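Local coordinates for protein prolyl-tRNA synthetase (Giardia lamblia ATCC 50803, PDB 3IAL) that probably catalyses the ATP-dependent attachment of L-proline to tRNA(Pro), and is captured here with prolyl-adenylate bound, at residues Asn326-Thr331 with Thr396-Val401; Ser438-Cys443 with Leu459-Phe464; Ala484-His489 with Cys510-Ala515. One frame throughout, in Å; residues are numbered along the deposited sequence. Where two conformers were deposited one is given.

Contact 1 (Asn326-Thr331 with Thr396-Val401)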
loop_
_atom_site.group_PDB
_atom_site.type_symbol
_atom_site.label_atom_id
_atom_site.label_comp_id
_atom_site.label_asym_id
_atom_site.label_seq_id
_atom_site.Cartn_x
_atom_site.Cartn_y
_atom_site.Cartn_z
ATOM N N ASN B 326 -9.105 9.027 29.676
ATOM C CA ASN B 326 -9.166 7.700 29.050
ATOM C C ASN B 326 -10.562 7.343 28.536
ATOM O O ASN B 326 -10.696 6.795 27.446
ATOM C CB ASN B 326 -8.668 6.614 30.017
ATOM C CG ASN B 326 -7.167 6.702 30.288
ATOM O OD1 ASN B 326 -6.392 7.093 29.425
ATOM N ND2 ASN B 326 -6.759 6.322 31.494
ATOM N N GLU B 327 -11.595 7.657 29.315
ATOM C CA GLU B 327 -12.979 7.426 28.892
ATOM C C GLU B 327 -13.360 8.277 27.680
ATOM O O GLU B 327 -14.149 7.840 26.839
ATOM C CB GLU B 327 -13.962 7.713 30.031
ATOM C CG GLU B 327 -13.851 6.775 31.225
ATOM C CD GLU B 327 -14.769 7.188 32.363
ATOM O OE1 GLU B 327 -15.928 7.568 32.082
ATOM O OE2 GLU B 327 -14.334 7.140 33.535
ATOM N N ILE B 328 -12.827 9.499 27.611
ATOM C CA ILE B 328 -12.989 10.339 26.427
ATOM C C ILE B 328 -12.254 9.704 25.242
ATOM O O ILE B 328 -12.836 9.522 24.175
ATOM C CB ILE B 328 -12.473 11.773 26.661
ATOM C CG1 ILE B 328 -13.383 12.513 27.649
ATOM C CG2 ILE B 328 -12.413 12.547 25.358
ATOM C CD1 ILE B 328 -12.956 13.951 27.918
ATOM N N ALA B 329 -10.987 9.347 25.443
ATOM C CA ALA B 329 -10.206 8.707 24.387
ATOM C C ALA B 329 -10.884 7.433 23.855
ATOM O O ALA B 329 -10.970 7.242 22.643
ATOM C CB ALA B 329 -8.790 8.406 24.870
ATOM N N ASP B 330 -11.373 6.585 24.757
ATOM C CA ASP B 330 -11.985 5.309 24.377
ATOM C C ASP B 330 -13.271 5.496 23.568
ATOM O O ASP B 330 -13.489 4.794 22.590
ATOM C CB ASP B 330 -12.254 4.428 25.609
ATOM C CG ASP B 330 -10.972 3.879 26.240
ATOM O OD1 ASP B 330 -9.948 3.760 25.532
ATOM O OD2 ASP B 330 -10.992 3.556 27.452
ATOM N N THR B 331 -14.112 6.441 23.983
ATOM C CA THR B 331 -15.309 6.805 23.222
ATOM C C THR B 331 -14.955 7.331 21.817
ATOM O O THR B 331 -15.497 6.857 20.815
ATOM C CB THR B 331 -16.134 7.861 23.981
ATOM O OG1 THR B 331 -16.620 7.289 25.199
ATOM C CG2 THR B 331 -17.318 8.346 23.149
ATOM N N THR B 396 -20.063 15.346 29.250
ATOM C CA THR B 396 -21.201 14.504 28.882
ATOM C C THR B 396 -21.540 14.625 27.393
ATOM O O THR B 396 -21.749 13.621 26.720
ATOM C CB THR B 396 -22.454 14.857 29.714
ATOM O OG1 THR B 396 -22.769 16.241 29.537
ATOM C CG2 THR B 396 -22.223 14.567 31.202
ATOM N N GLU B 397 -21.574 15.854 26.885
ATOM C CA GLU B 397 -21.824 16.102 25.457
ATOM C C GLU B 397 -20.739 15.450 24.595
ATOM O O GLU B 397 -21.046 14.785 23.610
ATOM C CB GLU B 397 -21.902 17.608 25.182
ATOM C CG GLU B 397 -22.462 17.973 23.813
ATOM C CD GLU B 397 -22.667 19.471 23.632
ATOM O OE1 GLU B 397 -22.927 20.174 24.635
ATOM O OE2 GLU B 397 -22.578 19.947 22.477
ATOM N N VAL B 398 -19.477 15.635 24.980
ATOM C CA VAL B 398 -18.346 15.015 24.281
ATOM C C VAL B 398 -18.453 13.478 24.227
ATOM O O VAL B 398 -18.056 12.866 23.230
ATOM C CB VAL B 398 -16.994 15.452 24.904
ATOM C CG1 VAL B 398 -15.851 14.600 24.402
ATOM C CG2 VAL B 398 -16.733 16.931 24.613
ATOM N N MET B 399 -18.996 12.868 25.282
ATOM C CA MET B 399 -19.204 11.413 25.327
ATOM C C MET B 399 -20.491 10.997 24.584
ATOM O O MET B 399 -20.678 9.819 24.274
ATOM C CB MET B 399 -19.283 10.918 26.777
ATOM C CG MET B 399 -18.105 11.316 27.685
ATOM S SD MET B 399 -16.671 10.223 27.630
ATOM C CE MET B 399 -17.312 8.755 28.423
ATOM N N LYS B 400 -21.368 11.963 24.308
ATOM C CA LYS B 400 -22.656 11.702 23.668
ATOM C C LYS B 400 -22.476 11.301 22.205
ATOM O O LYS B 400 -21.913 12.058 21.414
ATOM C CB LYS B 400 -23.553 12.936 23.765
ATOM C CG LYS B 400 -24.913 12.830 23.097
ATOM C CD LYS B 400 -25.700 14.095 23.406
ATOM C CE LYS B 400 -26.965 14.232 22.593
ATOM N NZ LYS B 400 -27.759 15.435 23.032
ATOM N N VAL B 401 -22.960 10.106 21.874
ATOM C CA VAL B 401 -22.902 9.556 20.528
ATOM C C VAL B 401 -24.296 9.060 20.156
ATOM O O VAL B 401 -24.892 8.274 20.895
ATOM C CB VAL B 401 -21.901 8.374 20.451
ATOM C CG1 VAL B 401 -21.884 7.762 19.052
ATOM C CG2 VAL B 401 -20.492 8.834 20.857
#

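Contact 2 (Ser438-Cys443 with Leu459-Phe464)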
loop_
_atom_site.group_PDB
_atom_site.type_symbol
_atom_site.label_atom_id
_atom_site.label_comp_id
_atom_site.label_asym_id
_atom_site.label_seq_id
_atom_site.Cartn_x
_atom_site.Cartn_y
_atom_site.Cartn_z
ATOM N N SER B 438 -9.316 34.056 -5.588
ATOM C CA SER B 438 -8.543 35.298 -5.565
ATOM C C SER B 438 -7.300 35.273 -6.482
ATOM O O SER B 438 -6.749 36.331 -6.804
ATOM C CB SER B 438 -8.111 35.627 -4.126
ATOM O OG SER B 438 -6.899 34.966 -3.771
ATOM N N MET B 439 -6.860 34.077 -6.880
ATOM C CA MET B 439 -5.668 33.893 -7.716
ATOM C C MET B 439 -6.025 33.454 -9.147
ATOM O O MET B 439 -5.250 32.772 -9.824
ATOM C CB MET B 439 -4.722 32.888 -7.049
ATOM C CG MET B 439 -4.143 33.391 -5.737
ATOM S SD MET B 439 -3.003 34.782 -5.943
ATOM C CE MET B 439 -1.440 33.928 -6.064
ATOM N N VAL B 440 -7.217 33.847 -9.580
ATOM C CA VAL B 440 -7.627 33.802 -10.975
ATOM C C VAL B 440 -7.975 35.241 -11.353
ATOM O O VAL B 440 -8.913 35.800 -10.804
ATOM C CB VAL B 440 -8.851 32.881 -11.161
ATOM C CG1 VAL B 440 -9.391 32.962 -12.600
ATOM C CG2 VAL B 440 -8.479 31.436 -10.791
ATOM N N THR B 441 -7.198 35.836 -12.259
ATOM C CA THR B 441 -7.348 37.237 -12.631
ATOM C C THR B 441 -7.608 37.398 -14.118
ATOM O O THR B 441 -6.822 36.951 -14.943
ATOM C CB THR B 441 -6.081 38.043 -12.310
ATOM O OG1 THR B 441 -5.716 37.847 -10.937
ATOM C CG2 THR B 441 -6.311 39.554 -12.593
ATOM N N ASN B 442 -8.696 38.076 -14.457
ATOM C CA ASN B 442 -9.041 38.328 -15.855
ATOM C C ASN B 442 -8.161 39.434 -16.443
ATOM O O ASN B 442 -7.949 40.458 -15.806
ATOM C CB ASN B 442 -10.534 38.661 -15.983
ATOM C CG ASN B 442 -11.415 37.426 -15.834
ATOM O OD1 ASN B 442 -11.261 36.446 -16.569
ATOM N ND2 ASN B 442 -12.335 37.466 -14.881
ATOM N N CYS B 443 -7.627 39.197 -17.639
ATOM C CA CYS B 443 -6.726 40.142 -18.308
ATOM C C CYS B 443 -7.150 40.354 -19.760
ATOM O O CYS B 443 -7.545 39.403 -20.442
ATOM C CB CYS B 443 -5.283 39.638 -18.249
ATOM S SG CYS B 443 -4.686 39.351 -16.565
ATOM N N LEU B 459 -3.128 32.497 -11.545
ATOM C CA LEU B 459 -3.520 32.271 -12.930
ATOM C C LEU B 459 -4.005 33.579 -13.556
ATOM O O LEU B 459 -4.757 34.329 -12.930
ATOM C CB LEU B 459 -4.619 31.205 -12.990
ATOM C CG LEU B 459 -4.163 29.793 -12.581
ATOM C CD1 LEU B 459 -5.299 28.981 -11.931
ATOM C CD2 LEU B 459 -3.573 29.049 -13.784
ATOM N N ALA B 460 -3.543 33.849 -14.775
ATOM C CA ALA B 460 -4.031 34.970 -15.583
ATOM C C ALA B 460 -4.942 34.409 -16.663
ATOM O O ALA B 460 -4.506 33.623 -17.509
ATOM C CB ALA B 460 -2.871 35.730 -16.211
ATOM N N ARG B 461 -6.209 34.809 -16.613
ATOM C CA ARG B 461 -7.242 34.297 -17.501
ATOM C C ARG B 461 -7.531 35.339 -18.570
ATOM O O ARG B 461 -7.687 36.511 -18.267
ATOM C CB ARG B 461 -8.498 34.001 -16.689
ATOM C CG ARG B 461 -9.624 33.328 -17.451
ATOM C CD ARG B 461 -10.762 33.058 -16.503
ATOM N NE ARG B 461 -11.947 32.509 -17.161
ATOM C CZ ARG B 461 -12.948 33.232 -17.667
ATOM N NH1 ARG B 461 -12.920 34.560 -17.635
ATOM N NH2 ARG B 461 -13.987 32.617 -18.229
ATOM N N PHE B 462 -7.572 34.919 -19.827
ATOM C CA PHE B 462 -7.725 35.862 -20.929
ATOM C C PHE B 462 -8.359 35.211 -22.148
ATOM O O PHE B 462 -8.051 34.060 -22.471
ATOM C CB PHE B 462 -6.370 36.484 -21.303
ATOM C CG PHE B 462 -5.325 35.485 -21.763
ATOM C CD1 PHE B 462 -5.105 35.259 -23.115
ATOM C CD2 PHE B 462 -4.531 34.817 -20.849
ATOM C CE1 PHE B 462 -4.131 34.359 -23.544
ATOM C CE2 PHE B 462 -3.550 33.920 -21.269
ATOM C CZ PHE B 462 -3.351 33.691 -22.616
ATOM N N PRO B 463 -9.256 35.945 -22.834
ATOM C CA PRO B 463 -9.786 35.401 -24.084
ATOM C C PRO B 463 -8.660 35.282 -25.112
ATOM O O PRO B 463 -7.753 36.128 -25.139
ATOM C CB PRO B 463 -10.852 36.417 -24.519
ATOM C CG PRO B 463 -10.596 37.653 -23.712
ATOM C CD PRO B 463 -9.785 37.284 -22.513
ATOM N N PHE B 464 -8.715 34.237 -25.928
ATOM C CA PHE B 464 -7.628 33.910 -26.839
ATOM C C PHE B 464 -8.195 33.315 -28.127
ATOM O O PHE B 464 -9.220 32.636 -28.098
ATOM C CB PHE B 464 -6.670 32.934 -26.141
ATOM C CG PHE B 464 -5.387 32.687 -26.878
ATOM C CD1 PHE B 464 -4.494 33.716 -27.120
ATOM C CD2 PHE B 464 -5.052 31.402 -27.292
ATOM C CE1 PHE B 464 -3.289 33.473 -27.791
ATOM C CE2 PHE B 464 -3.869 31.149 -27.955
ATOM C CZ PHE B 464 -2.980 32.188 -28.209
HETATM O O HOH W 1 -4.114 35.762 -10.394
#

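Contact 3 (Ala484-His489 with Cys510-Ala515)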
loop_
_atom_site.group_PDB
_atom_site.type_symbol
_atom_site.label_atom_id
_atom_site.label_comp_id
_atom_site.label_asym_id
_atom_site.label_seq_id
_atom_site.Cartn_x
_atom_site.Cartn_y
_atom_site.Cartn_z
ATOM N N ALA B 484 6.035 33.036 -17.583
ATOM C CA ALA B 484 4.759 32.346 -17.425
ATOM C C ALA B 484 4.439 31.613 -18.709
ATOM O O ALA B 484 4.835 32.031 -19.805
ATOM C CB ALA B 484 3.647 33.332 -17.089
ATOM N N GLU B 485 3.708 30.519 -18.580
ATOM C CA GLU B 485 3.344 29.737 -19.745
ATOM C C GLU B 485 1.848 29.579 -19.870
ATOM O O GLU B 485 1.119 29.590 -18.878
ATOM C CB GLU B 485 4.020 28.376 -19.702
ATOM C CG GLU B 485 3.596 27.480 -18.566
ATOM C CD GLU B 485 4.496 26.266 -18.453
ATOM O OE1 GLU B 485 5.732 26.453 -18.412
ATOM O OE2 GLU B 485 3.964 25.135 -18.410
ATOM N N ILE B 486 1.390 29.429 -21.106
ATOM C CA ILE B 486 -0.003 29.142 -21.349
ATOM C C ILE B 486 -0.235 27.686 -20.948
ATOM O O ILE B 486 0.367 26.781 -21.509
ATOM C CB ILE B 486 -0.396 29.385 -22.805
ATOM C CG1 ILE B 486 -0.173 30.855 -23.177
ATOM C CG2 ILE B 486 -1.845 28.999 -23.021
ATOM C CD1 ILE B 486 -0.463 31.169 -24.640
ATOM N N ARG B 487 -1.106 27.491 -19.962
ATOM C CA ARG B 487 -1.368 26.182 -19.385
ATOM C C ARG B 487 -2.466 25.451 -20.114
ATOM O O ARG B 487 -2.376 24.242 -20.329
ATOM C CB ARG B 487 -1.758 26.338 -17.916
ATOM C CG ARG B 487 -0.676 26.983 -17.081
ATOM C CD ARG B 487 0.590 26.138 -17.026
ATOM N NE ARG B 487 0.494 25.074 -16.040
ATOM C CZ ARG B 487 1.501 24.281 -15.678
ATOM N NH1 ARG B 487 2.690 24.406 -16.245
ATOM N NH2 ARG B 487 1.317 23.353 -14.743
ATOM N N GLY B 488 -3.518 26.179 -20.470
ATOM C CA GLY B 488 -4.611 25.616 -21.257
ATOM C C GLY B 488 -5.920 26.366 -21.068
ATOM O O GLY B 488 -5.956 27.470 -20.509
ATOM N N HIS B 489 -6.994 25.747 -21.542
ATOM C CA HIS B 489 -8.329 26.298 -21.404
ATOM C C HIS B 489 -9.271 25.234 -20.856
ATOM O O HIS B 489 -8.975 24.047 -20.908
ATOM C CB HIS B 489 -8.828 26.812 -22.757
ATOM C CG HIS B 489 -9.273 25.735 -23.692
ATOM N ND1 HIS B 489 -8.392 24.916 -24.360
ATOM C CD2 HIS B 489 -10.514 25.340 -24.067
ATOM C CE1 HIS B 489 -9.070 24.060 -25.107
ATOM N NE2 HIS B 489 -10.360 24.296 -24.945
ATOM N N CYS B 510 -11.874 30.901 -26.908
ATOM C CA CYS B 510 -11.712 30.284 -25.585
ATOM C C CYS B 510 -11.100 31.275 -24.602
ATOM O O CYS B 510 -10.640 32.350 -25.005
ATOM C CB CYS B 510 -10.795 29.061 -25.674
ATOM S SG CYS B 510 -9.051 29.474 -26.061
ATOM N N TYR B 511 -11.090 30.906 -23.320
ATOM C CA TYR B 511 -10.303 31.618 -22.310
ATOM C C TYR B 511 -9.098 30.764 -21.940
ATOM O O TYR B 511 -9.244 29.668 -21.394
ATOM C CB TYR B 511 -11.128 31.919 -21.059
ATOM C CG TYR B 511 -12.393 32.679 -21.348
ATOM C CD1 TYR B 511 -12.376 34.057 -21.546
ATOM C CD2 TYR B 511 -13.613 32.018 -21.432
ATOM C CE1 TYR B 511 -13.547 34.757 -21.827
ATOM C CE2 TYR B 511 -14.783 32.702 -21.703
ATOM C CZ TYR B 511 -14.747 34.067 -21.902
ATOM O OH TYR B 511 -15.916 34.727 -22.172
ATOM N N MET B 512 -7.908 31.258 -22.256
ATOM C CA MET B 512 -6.689 30.581 -21.860
ATOM C C MET B 512 -6.323 31.009 -20.450
ATOM O O MET B 512 -6.750 32.074 -19.979
ATOM C CB MET B 512 -5.537 30.887 -22.822
ATOM C CG MET B 512 -5.585 30.090 -24.106
ATOM S SD MET B 512 -5.511 28.309 -23.814
ATOM C CE MET B 512 -5.296 27.705 -25.484
ATOM N N TYR B 513 -5.552 30.147 -19.787
ATOM C CA TYR B 513 -4.985 30.419 -18.480
ATOM C C TYR B 513 -3.473 30.332 -18.555
ATOM O O TYR B 513 -2.912 29.323 -19.010
ATOM C CB TYR B 513 -5.476 29.410 -17.449
ATOM C CG TYR B 513 -6.936 29.529 -17.092
ATOM C CD1 TYR B 513 -7.331 30.121 -15.905
ATOM C CD2 TYR B 513 -7.917 29.018 -17.929
ATOM C CE1 TYR B 513 -8.667 30.215 -15.560
ATOM C CE2 TYR B 513 -9.256 29.106 -17.598
ATOM C CZ TYR B 513 -9.626 29.696 -16.407
ATOM O OH TYR B 513 -10.954 29.796 -16.071
ATOM N N CYS B 514 -2.820 31.386 -18.071
ATOM C CA CYS B 514 -1.376 31.492 -18.096
ATOM C C CYS B 514 -0.888 31.540 -16.650
ATOM O O CYS B 514 -1.565 32.107 -15.789
ATOM C CB CYS B 514 -0.981 32.767 -18.856
ATOM S SG CYS B 514 0.622 33.422 -18.484
ATOM N N ALA B 515 0.284 30.962 -16.398
ATOM C CA ALA B 515 0.874 30.951 -15.057
ATOM C C ALA B 515 2.339 30.520 -15.058
ATOM O O ALA B 515 2.802 29.839 -15.975
ATOM C CB ALA B 515 0.086 30.032 -14.131
#

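Contact 1 (Asn326-Thr331 with Thr396-Val401)
Two helices of the anticodon-binding domain meet here: the long helix 315-334, and the short helix 395-399 that follows strand 391-394 at one border of the domain's five-stranded mixed sheet. Met399 makes the bridge. Its CG lies anti to its own carbonyl carbon, and the chain then bends twice (chi2 -86°, chi3 -69°), so the thioether swings across to the backbone of the longer helix. There Met399 SD lies 3.6 Å from Glu327 O, in van der Waals contact. The methyl Met399 CE touches Thr331 OG1 at 3.6 Å and Glu327 CB at 3.9 Å, and the methionine and threonine side chains cross at about a right angle. That hydroxyl is already engaged, since Thr331 OG1 donates a 3.0 Å hydrogen bond to Glu327 O one turn back, nearly along the C=O axis (164°). Thr331 N donates to the same oxygen, so two donors from one residue grip this carbonyl, and the hydroxyl bond helps hold the threonine rotamer. With OG1 so placed, Thr331 CG2 lies anti to the backbone N and meets Val401 CG2 at 3.9 Å, where the chain has left the short helix. On the buried side, Ile328 CG1 comes to 4.0 Å from Met399 SD, while its other branch, CG2, packs obliquely on Val398 CG1 at 4.1 Å. Ile328 also rests on Ile304 of strand 302-307, and Val398 on Val416 and Ile417 of helix 416-438. Asn415 ND2 ties down the end of the short helix through the carbonyls of Val398 and Lys400. No hydrogen bond crosses between the segments; apolar branches and a flexible thioether do the joining, as helices pack beside the sheet in the alpha/beta anticodon-binding domain of class II synthetases.

Contact 2 (Ser438-Cys443 with Leu459-Phe464)
Four backbone hydrogen bonds zip strand 440-442 to strand 459-464 in parallel. Leu459 N donates to Met439 O at 2.7 Å, and Thr441 N to Leu459 O. Arg461 N then reaches Thr441 O at 2.8 Å. Last, Cys443 N donates to Arg461 O, nearly along the C=O axis. Asn442 and Arg461 rise side by side from the same face. Arg461 is extended from CG to NE, with CG anti to the backbone N (chi1 -174°), and Arg461 NH1 donates to Asn442 OD1 at 2.7 Å. The oxygen uses an in-plane lone pair and sits in the guanidinium plane, although the amide and guanidinium planes are 74° apart. A salt bridge from NH2 to Glu493 and a cation-pi contact with Tyr511 further fix the group. Val440 shares this face, its CG2 lying beside Leu459 CD1. On the face of Thr441 and Ala460, Ala460 CB is met by Cys443 SG at 4.1 Å. Thr441 OG1 donates to a water at 2.7 Å, which in turn donates to Leu459 O, and the hydroxyl also bonds Lys456 NZ. Helix 446-455, which carries the chain from the first strand to the second, covers Thr441 and Cys443; strand 510-515 runs antiparallel along the other edge of 459-464, and strand 222-229 touches Met439 and Leu459 through Val229.

Contact 3 (Ala484-His489 with Cys510-Ala515)
Met512 threads its side chain past the strand opposite. Met512 CB sits 4.1 Å from Gly488 O; Met512 CG, anti to the carbonyl carbon, moves on to Ile486 CG2 at 4.0 Å, the two side chains crossing at about a right angle. A bend at chi2 (-60°) then lays Met512 SD against the glycine backbone, 3.4 Å from Gly488 C, and 3.8 Å from His489 CB. CE ends obliquely beside the His489 imidazole, which Cys510 CB also approaches. Strands 485-489 and 510-515 are antiparallel, and a classic beta bulge interrupts their pairing: Arg487 and Gly488 both face Tyr513. Arg487 N donates to Tyr513 O at 2.7 Å, while Tyr513 N returns a bond to Gly488 O at 2.8 Å; that oxygen also lies at the edge of the tyrosine ring. Gly488 adopts phi 156° and psi -167°, a conformation open to it because it lacks a side chain. Before the bulge, Glu485 and Ala515 exchange two backbone bonds. Arg487 folds back so that Arg487 NH1 forms a 2.6 Å salt bridge with Glu485 OE2, and NE pairs with Asp227. The prolyl-adenylate is not far from this arginine. Strand 207-211 flanks 485-489 beyond Arg487 and His489, helix 472-482 packs on Glu485 and Ile486, and strand 459-464 borders 510-515 on its far edge.

How the contacts relate
From the N terminus, contact 1 comes first: 326-331 meets 396-401 some 65 residues later, closing a loop of mixed helix and strand inside the anticodon-binding domain. Helix 416-438 then leads to contact 2, whose much shorter loop is chiefly helix 446-455. Contact 3 opens after helix 472-482 and closes a loop without helix or strand. The three lie in series, none nesting or crossing. Contact 1 stands apart, its centre about 49 Å from that of contact 2 and 51 Å from that of contact 3. Contacts 2 and 3 touch, probably bonded through Phe462 O and Met512 N, so that they share neighbouring strands, 459-464 and 510-515, in the C-terminal part of the chain.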